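Local structure of D-ribulose-5-phosphate 3-epimerase, putative (1TQX) at residues P52-N56 against L82-S86; Q88-E94 against W116-K122; F156-M161 against T186-S190. The protein probably catalyses the interconversion of D-ribulose 5-phosphate and D-xylulose 5-phosphate, as a metal-dependent epimerase with a TIM-barrel fold. All coordinates share one frame; numbering follows the deposited sequence.

Interaction 1 of 3, residues P52-N56 against L82-S86; sequences PPVIN and LLKTS
In the outer layer of this TIM barrel, the first turn of helix 52-58 packs against the loop that leads from strand 66-72 to strand 88-92, and Pro52 meets Leu82 and Leu83 there. The proline ring meets both leucines: its CB is 3.8 Å from Leu82 CB, while its CG touches both Leu82 CB and Leu83 CD2. One methyl of Leu83 does most of the joining, since CD2 reaches Pro52 CA at 3.8 Å and Ile55 CG2 at 3.9 Å. The branch of Ile55 that comes nearest is CG2, set opposite the backbone N by a chi1 of -65°, and the same methyl rests on Ser86 OG. Beyond the loop, Ile55 packs on Phe67 and Val69 of strand 66-72 and on Leu37 and Val39 of strand 34-40, so the helix is seated on the barrel wall as well as on its neighbouring loop. Leu83 to Ser86 form a type I beta turn, closed by Ser86 N bonding to Leu83 O. At the more exposed border a water bridges a helix carbonyl and a loop side chain, donating to Asn56 O at 2.8 Å and lying 2.8 Å from Thr85 OG1.

Interaction 2 of 3, residues Q88-E94 against W116-K122; sequences QLTFHFE and WCGISIK
Strands 88-92 and 116-121 run parallel at an angle of 28°, and five backbone hydrogen bonds join them, from Leu89 N to Trp116 O through to Phe93 N to Ser120 O at 2.9 Å. Thr90 faces Gly118, where OG1 lies 3.5 Å from the glycine CA, so the threonine hydroxyl packs directly against the bare glycine backbone. On the same face Ser120 CB sits over the His92 ring, 3.7 Å from its centroid, in a CH-pi contact. The ring is also held at its edge: His92 ND1 donates to Glu94 OE1 in the plane of the imidazole, while NE2 is hydrogen-bonded to His70, a zinc ligand. Glu94, bent at chi2 (85°), turns its other oxygen back across the strand end, so that OE2 accepts from Lys122 N at 2.8 Å and is also hydrogen-bonded to Thr125 OG1. The opposite face is apolar, with Phe91 CE2 3.7 Å from Cys117 SG and Ile119 CD1 touching both Phe91 and Phe93. Helix 100-111 completes this beta-alpha-beta unit, packing on Phe91, Phe93 and Cys117, while strands 66-72 and 141-145 flank the pair within the barrel.

Interaction 3 of 3, residues F156-M161 against T186-S190; sequences FMHDMM and TTEIS
A chi1 of 178° swings the Phe156 ring away from its own backbone N and across to the first turn of helix 184-193, where Thr186, with OG1 at a chi1 of 59°, has its CG2 anti to the carbonyl carbon and against the ring. This is a loop-to-helix contact on the outer layer of the TIM barrel, made by the segment between strand 141-145 and helix 161-170. Thr186 CB stands over the centre of the phenyl face, 3.7 Å from the centroid and 11° off the ring normal, which makes a CH-pi contact, and its CG2 comes within 3.4 Å of Phe156 CD2. The hydroxyl of Thr186 is engaged elsewhere, with Asn183 N and Gly181 O, so the carbon side of the threonine serves the ring. Gly181 is predicted to bind substrate, and Phe156 lies beside it, consistent with a place at the border of the probable substrate pocket. Farther along the helix, Ile189 presents CG2 and CD1 to the His158 imidazole, with CG2 3.8 Å from NE2, and the same CG2 is 4.0 Å from Met161 CG. Met161 SD lies 3.8 Å from Ser190 CA. The Ser190 hydroxyl, with OG 3.4 Å from Phe156 CZ, donates to Thr186 O at 2.9 Å, a carbonyl that also accepts from Ser190 N.

Overall arrangement
From the N terminus, the chain closes three loops in series, none nested in or crossing another. Interaction 1 closes the first, bringing the loop after strand 66-72 back against helix 52-58. Interaction 2 opens just beyond it and closes around helix 100-111, joining adjacent strands of the barrel wall. Interaction 3 closes the last, around helix 161-170 and strand 175-179, tying the loop after strand 141-145 to helix 184-193. Interactions 1 and 2 touch where Leu83 CD1 meets Leu89 CD2 at 3.8 Å, whereas interactions 1 and 3 lie on opposite sides of the chain's centre, their own centres about 31 Å apart. Interaction 2 lies closer to the chain's centre than the other two.

Interaction 1 of 3, residues P52-N56 against L82-S86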
loop_
_atom_site.group_PDB
_atom_site.type_symbol
_atom_site.label_atom_id
_atom_site.label_comp_id
_atom_site.label_asym_id
_atom_site.label_seq_id
_atom_site.Cartn_x
_atom_site.Cartn_y
_atom_site.Cartn_z
ATOM N N PRO A 52 -9.386 -7.760 10.255
ATOM C CA PRO A 52 -8.477 -8.763 10.817
ATOM C C PRO A 52 -8.959 -10.210 10.757
ATOM O O PRO A 52 -8.181 -11.101 10.428
ATOM C CB PRO A 52 -8.270 -8.267 12.245
ATOM C CG PRO A 52 -8.251 -6.783 12.057
ATOM C CD PRO A 52 -9.473 -6.589 11.154
ATOM N N PRO A 53 -10.240 -10.470 11.076
ATOM C CA PRO A 53 -10.712 -11.863 11.017
ATOM C C PRO A 53 -10.493 -12.495 9.642
ATOM O O PRO A 53 -10.116 -13.663 9.534
ATOM C CB PRO A 53 -12.191 -11.739 11.362
ATOM C CG PRO A 53 -12.212 -10.583 12.315
ATOM C CD PRO A 53 -11.278 -9.588 11.643
ATOM N N VAL A 54 -10.732 -11.713 8.595
ATOM C CA VAL A 54 -10.559 -12.209 7.236
ATOM C C VAL A 54 -9.077 -12.358 6.902
ATOM O O VAL A 54 -8.651 -13.382 6.366
ATOM C CB VAL A 54 -11.217 -11.256 6.216
ATOM C CG1 VAL A 54 -11.003 -11.772 4.802
ATOM C CG2 VAL A 54 -12.704 -11.129 6.518
ATOM N N ILE A 55 -8.293 -11.336 7.226
ATOM C CA ILE A 55 -6.856 -11.366 6.955
ATOM C C ILE A 55 -6.134 -12.468 7.737
ATOM O O ILE A 55 -5.255 -13.146 7.200
ATOM C CB ILE A 55 -6.216 -9.992 7.280
ATOM C CG1 ILE A 55 -6.778 -8.933 6.319
ATOM C CG2 ILE A 55 -4.691 -10.086 7.199
ATOM C CD1 ILE A 55 -6.423 -7.495 6.693
ATOM N N ASN A 56 -6.499 -12.643 9.003
ATOM C CA ASN A 56 -5.869 -13.672 9.832
ATOM C C ASN A 56 -6.155 -15.074 9.295
ATOM O O ASN A 56 -5.302 -15.964 9.380
ATOM C CB ASN A 56 -6.346 -13.552 11.289
ATOM C CG ASN A 56 -5.799 -12.313 11.981
ATOM O OD1 ASN A 56 -6.339 -11.861 12.995
ATOM N ND2 ASN A 56 -4.720 -11.759 11.439
ATOM N N LEU A 82 -4.315 -7.045 16.483
ATOM C CA LEU A 82 -5.155 -7.974 15.736
ATOM C C LEU A 82 -4.522 -8.465 14.432
ATOM O O LEU A 82 -5.079 -9.335 13.760
ATOM C CB LEU A 82 -6.495 -7.304 15.408
ATOM C CG LEU A 82 -7.256 -6.658 16.573
ATOM C CD1 LEU A 82 -8.486 -5.921 16.043
ATOM C CD2 LEU A 82 -7.668 -7.727 17.573
ATOM N N LEU A 83 -3.362 -7.924 14.073
ATOM C CA LEU A 83 -2.724 -8.307 12.815
ATOM C C LEU A 83 -1.248 -8.666 12.979
ATOM O O LEU A 83 -0.413 -8.340 12.124
ATOM C CB LEU A 83 -2.880 -7.160 11.804
ATOM C CG LEU A 83 -4.324 -6.819 11.392
ATOM C CD1 LEU A 83 -4.376 -5.427 10.769
ATOM C CD2 LEU A 83 -4.840 -7.884 10.412
ATOM N N LYS A 84 -0.930 -9.346 14.074
ATOM C CA LYS A 84 0.450 -9.733 14.355
ATOM C C LYS A 84 1.072 -10.647 13.302
ATOM O O LYS A 84 2.293 -10.668 13.154
ATOM C CB LYS A 84 0.549 -10.436 15.716
ATOM C CG LYS A 84 0.171 -9.586 16.930
ATOM C CD LYS A 84 0.466 -10.371 18.218
ATOM C CE LYS A 84 -0.039 -9.670 19.461
ATOM N NZ LYS A 84 -1.526 -9.741 19.605
ATOM N N THR A 85 0.252 -11.411 12.581
ATOM C CA THR A 85 0.800 -12.313 11.576
ATOM C C THR A 85 1.025 -11.667 10.208
ATOM O O THR A 85 1.533 -12.324 9.303
ATOM C CB THR A 85 -0.079 -13.583 11.387
ATOM O OG1 THR A 85 -1.380 -13.205 10.914
ATOM C CG2 THR A 85 -0.210 -14.348 12.710
ATOM N N SER A 86 0.651 -10.396 10.056
ATOM C CA SER A 86 0.865 -9.698 8.786
ATOM C C SER A 86 2.321 -9.233 8.695
ATOM O O SER A 86 3.119 -9.532 9.586
ATOM C CB SER A 86 -0.097 -8.512 8.656
ATOM O OG SER A 86 -1.415 -8.974 8.384
HETATM O O HOH W 1 -3.040 -15.437 10.975
#

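Interaction 2 of 3, residues Q88-E94 against W116-K122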
loop_
_atom_site.group_PDB
_atom_site.type_symbol
_atom_site.label_atom_id
_atom_site.label_comp_id
_atom_site.label_asym_id
_atom_site.label_seq_id
_atom_site.Cartn_x
_atom_site.Cartn_y
_atom_site.Cartn_z
ATOM N N GLN A 88 3.343 -5.766 7.018
ATOM C CA GLN A 88 3.427 -4.320 7.130
ATOM C C GLN A 88 2.054 -3.752 7.398
ATOM O O GLN A 88 1.065 -4.198 6.813
ATOM C CB GLN A 88 3.980 -3.666 5.858
ATOM C CG GLN A 88 3.886 -2.138 5.905
ATOM C CD GLN A 88 4.647 -1.452 4.780
ATOM O OE1 GLN A 88 5.740 -0.935 4.986
ATOM N NE2 GLN A 88 4.069 -1.453 3.585
ATOM N N LEU A 89 2.000 -2.778 8.299
ATOM C CA LEU A 89 0.756 -2.102 8.625
ATOM C C LEU A 89 0.959 -0.647 8.235
ATOM O O LEU A 89 1.898 0.008 8.697
ATOM C CB LEU A 89 0.443 -2.198 10.125
ATOM C CG LEU A 89 0.248 -3.593 10.729
ATOM C CD1 LEU A 89 -0.230 -3.436 12.186
ATOM C CD2 LEU A 89 -0.770 -4.399 9.921
ATOM N N THR A 90 0.090 -0.151 7.362
ATOM C CA THR A 90 0.171 1.229 6.897
ATOM C C THR A 90 -1.046 2.002 7.388
ATOM O O THR A 90 -2.182 1.645 7.074
ATOM C CB THR A 90 0.216 1.282 5.346
ATOM O OG1 THR A 90 1.407 0.632 4.886
ATOM C CG2 THR A 90 0.203 2.728 4.844
ATOM N N PHE A 91 -0.815 3.051 8.174
ATOM C CA PHE A 91 -1.927 3.849 8.677
ATOM C C PHE A 91 -1.909 5.221 8.018
ATOM O O PHE A 91 -0.910 5.605 7.403
ATOM C CB PHE A 91 -1.856 3.977 10.212
ATOM C CG PHE A 91 -0.656 4.728 10.717
ATOM C CD1 PHE A 91 -0.692 6.115 10.861
ATOM C CD2 PHE A 91 0.505 4.048 11.075
ATOM C CE1 PHE A 91 0.414 6.813 11.358
ATOM C CE2 PHE A 91 1.616 4.741 11.573
ATOM C CZ PHE A 91 1.566 6.125 11.713
ATOM N N HIS A 92 -3.016 5.951 8.129
ATOM C CA HIS A 92 -3.105 7.273 7.524
ATOM C C HIS A 92 -2.683 8.415 8.430
ATOM O O HIS A 92 -3.070 8.482 9.593
ATOM C CB HIS A 92 -4.525 7.520 7.003
ATOM C CG HIS A 92 -4.727 7.068 5.590
ATOM N ND1 HIS A 92 -4.449 7.874 4.506
ATOM C CD2 HIS A 92 -5.077 5.862 5.083
ATOM C CE1 HIS A 92 -4.611 7.183 3.393
ATOM N NE2 HIS A 92 -4.989 5.957 3.715
ATOM N N PHE A 93 -1.874 9.309 7.869
ATOM C CA PHE A 93 -1.388 10.494 8.567
ATOM C C PHE A 93 -2.622 11.251 9.057
ATOM O O PHE A 93 -2.645 11.770 10.174
ATOM C CB PHE A 93 -0.571 11.341 7.574
ATOM C CG PHE A 93 0.040 12.599 8.154
ATOM C CD1 PHE A 93 0.906 12.547 9.243
ATOM C CD2 PHE A 93 -0.190 13.832 7.545
ATOM C CE1 PHE A 93 1.538 13.706 9.711
ATOM C CE2 PHE A 93 0.438 14.993 8.007
ATOM C CZ PHE A 93 1.303 14.925 9.090
ATOM N N GLU A 94 -3.658 11.283 8.219
ATOM C CA GLU A 94 -4.894 11.987 8.551
ATOM C C GLU A 94 -5.704 11.331 9.663
ATOM O O GLU A 94 -6.457 12.005 10.365
ATOM C CB GLU A 94 -5.782 12.138 7.307
ATOM C CG GLU A 94 -5.103 12.829 6.124
ATOM C CD GLU A 94 -4.307 11.865 5.267
ATOM O OE1 GLU A 94 -4.238 10.674 5.628
ATOM O OE2 GLU A 94 -3.754 12.291 4.231
ATOM N N TRP A 116 6.749 -4.075 9.575
ATOM C CA TRP A 116 7.170 -2.907 8.811
ATOM C C TRP A 116 6.075 -1.877 9.067
ATOM O O TRP A 116 4.921 -2.246 9.305
ATOM C CB TRP A 116 7.214 -3.231 7.318
ATOM C CG TRP A 116 8.535 -3.740 6.832
ATOM C CD1 TRP A 116 9.461 -4.440 7.546
ATOM C CD2 TRP A 116 9.063 -3.609 5.505
ATOM N NE1 TRP A 116 10.538 -4.755 6.747
ATOM C CE2 TRP A 116 10.318 -4.256 5.490
ATOM C CE3 TRP A 116 8.597 -3.006 4.327
ATOM C CZ2 TRP A 116 11.115 -4.321 4.338
ATOM C CZ3 TRP A 116 9.389 -3.070 3.180
ATOM C CH2 TRP A 116 10.636 -3.724 3.196
ATOM N N CYS A 117 6.423 -0.594 9.035
ATOM C CA CYS A 117 5.429 0.450 9.249
ATOM C C CYS A 117 5.334 1.378 8.047
ATOM O O CYS A 117 6.338 1.897 7.555
ATOM C CB CYS A 117 5.751 1.284 10.496
ATOM S SG CYS A 117 4.618 2.702 10.736
ATOM N N GLY A 118 4.112 1.562 7.568
ATOM C CA GLY A 118 3.898 2.450 6.450
ATOM C C GLY A 118 2.988 3.581 6.886
ATOM O O GLY A 118 2.231 3.442 7.848
ATOM N N ILE A 119 3.080 4.715 6.205
ATOM C CA ILE A 119 2.209 5.837 6.516
ATOM C C ILE A 119 1.699 6.350 5.175
ATOM O O ILE A 119 2.462 6.462 4.212
ATOM C CB ILE A 119 2.944 6.962 7.300
ATOM C CG1 ILE A 119 1.916 7.967 7.829
ATOM C CG2 ILE A 119 3.962 7.672 6.407
ATOM C CD1 ILE A 119 2.488 8.984 8.813
ATOM N N SER A 120 0.404 6.633 5.106
ATOM C CA SER A 120 -0.190 7.100 3.867
ATOM C C SER A 120 -0.761 8.513 3.956
ATOM O O SER A 120 -1.163 8.970 5.030
ATOM C CB SER A 120 -1.295 6.128 3.430
ATOM O OG SER A 120 -1.852 6.501 2.178
ATOM N N ILE A 121 -0.768 9.195 2.813
ATOM C CA ILE A 121 -1.314 10.542 2.698
ATOM C C ILE A 121 -2.275 10.592 1.511
ATOM O O ILE A 121 -1.991 10.038 0.447
ATOM C CB ILE A 121 -0.212 11.620 2.478
ATOM C CG1 ILE A 121 0.764 11.163 1.390
ATOM C CG2 ILE A 121 0.487 11.933 3.792
ATOM C CD1 ILE A 121 1.822 12.198 1.039
ATOM N N LYS A 122 -3.410 11.254 1.705
ATOM C CA LYS A 122 -4.411 11.389 0.658
ATOM C C LYS A 122 -3.999 12.490 -0.329
ATOM O O LYS A 122 -3.117 13.299 -0.040
ATOM C CB LYS A 122 -5.778 11.681 1.287
ATOM C CG LYS A 122 -6.248 10.559 2.215
ATOM C CD LYS A 122 -7.727 10.650 2.578
ATOM C CE LYS A 122 -8.027 11.809 3.509
ATOM N NZ LYS A 122 -9.484 11.887 3.854
#

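Interaction 3 of 3, residues F156-M161 against T186-S190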
loop_
_atom_site.group_PDB
_atom_site.type_symbol
_atom_site.label_atom_id
_atom_site.label_comp_id
_atom_site.label_asym_id
_atom_site.label_seq_id
_atom_site.Cartn_x
_atom_site.Cartn_y
_atom_site.Cartn_z
ATOM N N PHE A 156 -5.934 7.540 -12.361
ATOM C CA PHE A 156 -4.637 7.941 -11.818
ATOM C C PHE A 156 -4.465 9.462 -11.873
ATOM O O PHE A 156 -4.670 10.077 -12.921
ATOM C CB PHE A 156 -3.542 7.257 -12.646
ATOM C CG PHE A 156 -2.134 7.613 -12.250
ATOM C CD1 PHE A 156 -1.524 7.006 -11.155
ATOM C CD2 PHE A 156 -1.393 8.513 -13.014
ATOM C CE1 PHE A 156 -0.196 7.284 -10.833
ATOM C CE2 PHE A 156 -0.065 8.797 -12.701
ATOM C CZ PHE A 156 0.533 8.180 -11.609
ATOM N N MET A 157 -4.089 10.061 -10.745
ATOM C CA MET A 157 -3.871 11.503 -10.681
ATOM C C MET A 157 -2.399 11.795 -10.940
ATOM O O MET A 157 -1.560 11.635 -10.054
ATOM C CB MET A 157 -4.271 12.040 -9.306
ATOM C CG MET A 157 -5.747 11.902 -9.000
ATOM S SD MET A 157 -6.136 12.312 -7.285
ATOM C CE MET A 157 -5.799 14.087 -7.277
ATOM N N HIS A 158 -2.093 12.224 -12.159
ATOM C CA HIS A 158 -0.717 12.518 -12.537
ATOM C C HIS A 158 -0.102 13.646 -11.709
ATOM O O HIS A 158 1.117 13.719 -11.562
ATOM C CB HIS A 158 -0.654 12.871 -14.028
ATOM C CG HIS A 158 0.734 12.893 -14.591
ATOM N ND1 HIS A 158 1.700 13.782 -14.165
ATOM C CD2 HIS A 158 1.318 12.137 -15.551
ATOM C CE1 HIS A 158 2.818 13.571 -14.837
ATOM N NE2 HIS A 158 2.613 12.577 -15.684
ATOM N N ASP A 159 -0.941 14.519 -11.160
ATOM C CA ASP A 159 -0.442 15.635 -10.368
ATOM C C ASP A 159 0.116 15.226 -8.999
ATOM O O ASP A 159 0.590 16.068 -8.241
ATOM C CB ASP A 159 -1.538 16.695 -10.207
ATOM C CG ASP A 159 -2.719 16.204 -9.393
ATOM O OD1 ASP A 159 -3.049 15.001 -9.466
ATOM O OD2 ASP A 159 -3.336 17.037 -8.694
ATOM N N MET A 160 0.069 13.933 -8.689
ATOM C CA MET A 160 0.606 13.440 -7.420
ATOM C C MET A 160 2.074 13.049 -7.585
ATOM O O MET A 160 2.758 12.754 -6.604
ATOM C CB MET A 160 -0.195 12.221 -6.935
ATOM C CG MET A 160 -1.620 12.536 -6.508
ATOM S SD MET A 160 -1.671 13.589 -5.047
ATOM C CE MET A 160 -1.916 15.240 -5.768
ATOM N N MET A 161 2.564 13.056 -8.823
ATOM C CA MET A 161 3.948 12.668 -9.069
ATOM C C MET A 161 4.970 13.578 -8.401
ATOM O O MET A 161 6.101 13.164 -8.149
ATOM C CB MET A 161 4.220 12.580 -10.573
ATOM C CG MET A 161 3.479 11.446 -11.259
ATOM S SD MET A 161 3.762 9.841 -10.465
ATOM C CE MET A 161 2.366 9.776 -9.324
ATOM N N THR A 186 0.799 4.055 -16.229
ATOM C CA THR A 186 0.982 4.887 -15.042
ATOM C C THR A 186 2.013 4.296 -14.080
ATOM O O THR A 186 2.509 4.991 -13.190
ATOM C CB THR A 186 -0.354 5.162 -14.310
ATOM O OG1 THR A 186 -0.959 3.928 -13.909
ATOM C CG2 THR A 186 -1.311 5.918 -15.240
ATOM N N THR A 187 2.345 3.021 -14.261
ATOM C CA THR A 187 3.366 2.404 -13.424
ATOM C C THR A 187 4.708 2.950 -13.920
ATOM O O THR A 187 5.580 3.307 -13.125
ATOM C CB THR A 187 3.362 0.859 -13.543
ATOM O OG1 THR A 187 2.227 0.320 -12.849
ATOM C CG2 THR A 187 4.631 0.276 -12.944
ATOM N N GLU A 188 4.866 3.024 -15.239
ATOM C CA GLU A 188 6.103 3.544 -15.815
ATOM C C GLU A 188 6.279 4.994 -15.379
ATOM O O GLU A 188 7.377 5.412 -15.025
ATOM C CB GLU A 188 6.078 3.468 -17.346
ATOM C CG GLU A 188 7.430 3.817 -17.977
ATOM C CD GLU A 188 7.461 3.661 -19.493
ATOM O OE1 GLU A 188 8.544 3.867 -20.085
ATOM O OE2 GLU A 188 6.413 3.339 -20.092
ATOM N N ILE A 189 5.193 5.757 -15.409
ATOM C CA ILE A 189 5.247 7.152 -14.994
ATOM C C ILE A 189 5.627 7.258 -13.516
ATOM O O ILE A 189 6.477 8.068 -13.141
ATOM C CB ILE A 189 3.888 7.849 -15.198
ATOM C CG1 ILE A 189 3.607 8.023 -16.694
ATOM C CG2 ILE A 189 3.880 9.195 -14.480
ATOM C CD1 ILE A 189 2.236 8.609 -16.991
ATOM N N SER A 190 4.992 6.442 -12.677
ATOM C CA SER A 190 5.280 6.477 -11.246
ATOM C C SER A 190 6.728 6.105 -10.947
ATOM O O SER A 190 7.388 6.756 -10.139
ATOM C CB SER A 190 4.326 5.544 -10.495
ATOM O OG SER A 190 2.996 6.033 -10.560
#